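Local coordinates for protein N-acylethanolamine-hydrolyzing acid amidase subunit alpha (Caenorhabditis elegans, PDB 6DY3) that probably hydrolyses bioactive fatty acid amides such as N-palmitoylethanolamine to ethanolamine and free fatty acids, as the alpha subunit of an autocatalytically cleaved alpha/beta heterodimer, at residues Arg68-Glu73 against Met95-Asp100. Sequence-based numbering, arbitrary orientation.
Sequences RYFTTE and MNILYD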
loop_
_atom_site.group_PDB
_atom_site.type_symbol
_atom_site.label_atom_id
_atom_site.label_comp_id
_atom_site.label_asym_id
_atom_site.label_seq_id
_atom_site.Cartn_x
_atom_site.Cartn_y
_atom_site.Cartn_z
ATOM N N ARG A 68 -20.767 -0.304 10.208
ATOM C CA ARG A 68 -21.158 -1.218 9.143
ATOM C C ARG A 68 -19.985 -1.734 8.322
ATOM O O ARG A 68 -20.134 -2.752 7.639
ATOM C CB ARG A 68 -22.160 -0.532 8.206
ATOM C CG ARG A 68 -23.352 0.078 8.921
ATOM C CD ARG A 68 -24.354 0.675 7.945
ATOM N NE ARG A 68 -25.106 -0.351 7.231
ATOM C CZ ARG A 68 -26.243 -0.892 7.663
ATOM N NH1 ARG A 68 -26.774 -0.511 8.819
ATOM N NH2 ARG A 68 -26.852 -1.819 6.936
ATOM N N TYR A 69 -18.826 -1.069 8.363
ATOM C CA TYR A 69 -17.718 -1.415 7.482
ATOM C C TYR A 69 -16.517 -2.022 8.190
ATOM O O TYR A 69 -15.712 -2.691 7.533
ATOM C CB TYR A 69 -17.236 -0.169 6.723
ATOM C CG TYR A 69 -18.341 0.758 6.282
ATOM C CD1 TYR A 69 -19.271 0.354 5.344
ATOM C CD2 TYR A 69 -18.450 2.040 6.803
ATOM C CE1 TYR A 69 -20.281 1.198 4.932
ATOM C CE2 TYR A 69 -19.454 2.893 6.399
ATOM C CZ TYR A 69 -20.372 2.463 5.461
ATOM O OH TYR A 69 -21.387 3.293 5.040
ATOM N N PHE A 70 -16.383 -1.821 9.498
ATOM C CA PHE A 70 -15.180 -2.184 10.227
ATOM C C PHE A 70 -15.525 -3.064 11.420
ATOM O O PHE A 70 -16.647 -3.051 11.932
ATOM C CB PHE A 70 -14.431 -0.936 10.726
ATOM C CG PHE A 70 -14.219 0.113 9.673
ATOM C CD1 PHE A 70 -13.226 -0.030 8.710
ATOM C CD2 PHE A 70 -15.003 1.254 9.656
ATOM C CE1 PHE A 70 -13.027 0.942 7.744
ATOM C CE2 PHE A 70 -14.810 2.232 8.691
ATOM C CZ PHE A 70 -13.820 2.077 7.736
ATOM N N THR A 71 -14.531 -3.832 11.858
ATOM C CA THR A 71 -14.639 -4.548 13.117
ATOM C C THR A 71 -14.646 -3.551 14.270
ATOM O O THR A 71 -14.242 -2.396 14.123
ATOM C CB THR A 71 -13.475 -5.529 13.295
ATOM O OG1 THR A 71 -12.249 -4.805 13.474
ATOM C CG2 THR A 71 -13.342 -6.443 12.094
ATOM N N THR A 72 -15.114 -4.006 15.434
ATOM C CA THR A 72 -15.131 -3.137 16.608
ATOM C C THR A 72 -13.738 -2.591 16.911
ATOM O O THR A 72 -13.588 -1.416 17.267
ATOM C CB THR A 72 -15.685 -3.892 17.817
ATOM O OG1 THR A 72 -16.967 -4.443 17.491
ATOM C CG2 THR A 72 -15.835 -2.966 19.016
ATOM N N GLU A 73 -12.706 -3.426 16.766
ATOM C CA GLU A 73 -11.342 -2.974 17.018
ATOM C C GLU A 73 -10.992 -1.786 16.132
ATOM O O GLU A 73 -10.510 -0.755 16.612
ATOM C CB GLU A 73 -10.362 -4.125 16.789
ATOM C CG GLU A 73 -8.896 -3.746 16.992
ATOM C CD GLU A 73 -7.932 -4.849 16.577
ATOM O OE1 GLU A 73 -8.372 -5.833 15.947
ATOM O OE2 GLU A 73 -6.730 -4.730 16.891
ATOM N N MET A 95 -11.761 8.998 4.170
ATOM C CA MET A 95 -10.431 8.923 3.571
ATOM C C MET A 95 -9.852 7.521 3.656
ATOM O O MET A 95 -9.170 7.071 2.724
ATOM C CB MET A 95 -9.481 9.929 4.213
ATOM C CG MET A 95 -9.711 11.351 3.747
ATOM S SD MET A 95 -8.620 12.539 4.526
ATOM C CE MET A 95 -9.475 12.737 6.075
ATOM N N ASN A 96 -10.093 6.814 4.754
ATOM C CA ASN A 96 -9.538 5.469 4.887
ATOM C C ASN A 96 -10.189 4.491 3.921
ATOM O O ASN A 96 -9.531 3.566 3.437
ATOM C CB ASN A 96 -9.709 5.004 6.327
ATOM C CG ASN A 96 -8.584 5.444 7.217
ATOM O OD1 ASN A 96 -7.575 4.748 7.336
ATOM N ND2 ASN A 96 -8.738 6.606 7.852
ATOM N N ILE A 97 -11.479 4.663 3.652
ATOM C CA ILE A 97 -12.176 3.778 2.721
ATOM C C ILE A 97 -11.789 4.101 1.281
ATOM O O ILE A 97 -11.471 3.205 0.489
ATOM C CB ILE A 97 -13.702 3.873 2.933
ATOM C CG1 ILE A 97 -14.080 3.196 4.258
ATOM C CG2 ILE A 97 -14.457 3.248 1.757
ATOM C CD1 ILE A 97 -15.546 3.230 4.592
ATOM N N LEU A 98 -11.812 5.384 0.923
ATOM C CA LEU A 98 -11.371 5.836 -0.398
ATOM C C LEU A 98 -9.856 6.046 -0.374
ATOM O O LEU A 98 -9.335 7.159 -0.499
ATOM C CB LEU A 98 -12.114 7.104 -0.795
ATOM C CG LEU A 98 -13.643 7.025 -0.727
ATOM C CD1 LEU A 98 -14.271 8.315 -1.211
ATOM C CD2 LEU A 98 -14.178 5.840 -1.515
ATOM N N TYR A 99 -9.147 4.920 -0.227
ATOM C CA TYR A 99 -7.718 4.962 0.064
ATOM C C TYR A 99 -6.931 5.666 -1.036
ATOM O O TYR A 99 -5.901 6.285 -0.752
ATOM C CB TYR A 99 -7.181 3.537 0.278
ATOM C CG TYR A 99 -7.278 2.638 -0.939
ATOM C CD1 TYR A 99 -6.215 2.528 -1.830
ATOM C CD2 TYR A 99 -8.428 1.904 -1.199
ATOM C CE1 TYR A 99 -6.297 1.716 -2.950
ATOM C CE2 TYR A 99 -8.520 1.089 -2.317
ATOM C CZ TYR A 99 -7.451 0.998 -3.191
ATOM O OH TYR A 99 -7.537 0.189 -4.310
ATOM N N ASP A 100 -7.407 5.615 -2.283
ATOM C CA ASP A 100 -6.661 6.132 -3.426
ATOM C C ASP A 100 -7.306 7.371 -4.040
ATOM O O ASP A 100 -6.976 7.738 -5.173
ATOM C CB ASP A 100 -6.522 5.047 -4.494
ATOM C CG ASP A 100 -7.849 4.731 -5.174
ATOM O OD1 ASP A 100 -8.906 4.969 -4.548
ATOM O OD2 ASP A 100 -7.840 4.262 -6.332
#
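The segment carrying Tyr69 and Phe70, just before helix 72-85, approaches the last turn of helix 89-97, with the CA atoms of Tyr69 and Ile97 9.0 Å apart. Three side chains meet, and no hydrogen bond joins the two segments. Ile97 reaches out with its CG1-CD1 branch. Its chain is extended (chi2 179°), which carries CD1 outward to both rings. CD1 lies 3.8 Å from CD2 of Tyr69 and also 3.8 Å from CZ of Phe70. CG1 of Ile97 is 3.7 Å from the same Phe70 CZ. The Ile97 side chain runs roughly perpendicular to that of Tyr69. Phe70 meets it with the far end of its ring, whereas Tyr69 uses the CG-CD2 side. The Tyr69 hydroxyl points elsewhere and bonds to the carbonyl O of Ala62. Phe70 also packs on Leu78 of helix 72-85. The beta subunit adds to the cluster: its Phe88 packs on Ile97 and lies edge-to-face with Tyr69, while its Phe94 lies edge-to-face with Phe70. The contact joins the lead-in to helix 72-85 with the end of helix 89-97. With no polar bond between the segments, it rests on apolar packing, to which beta-subunit rings contribute.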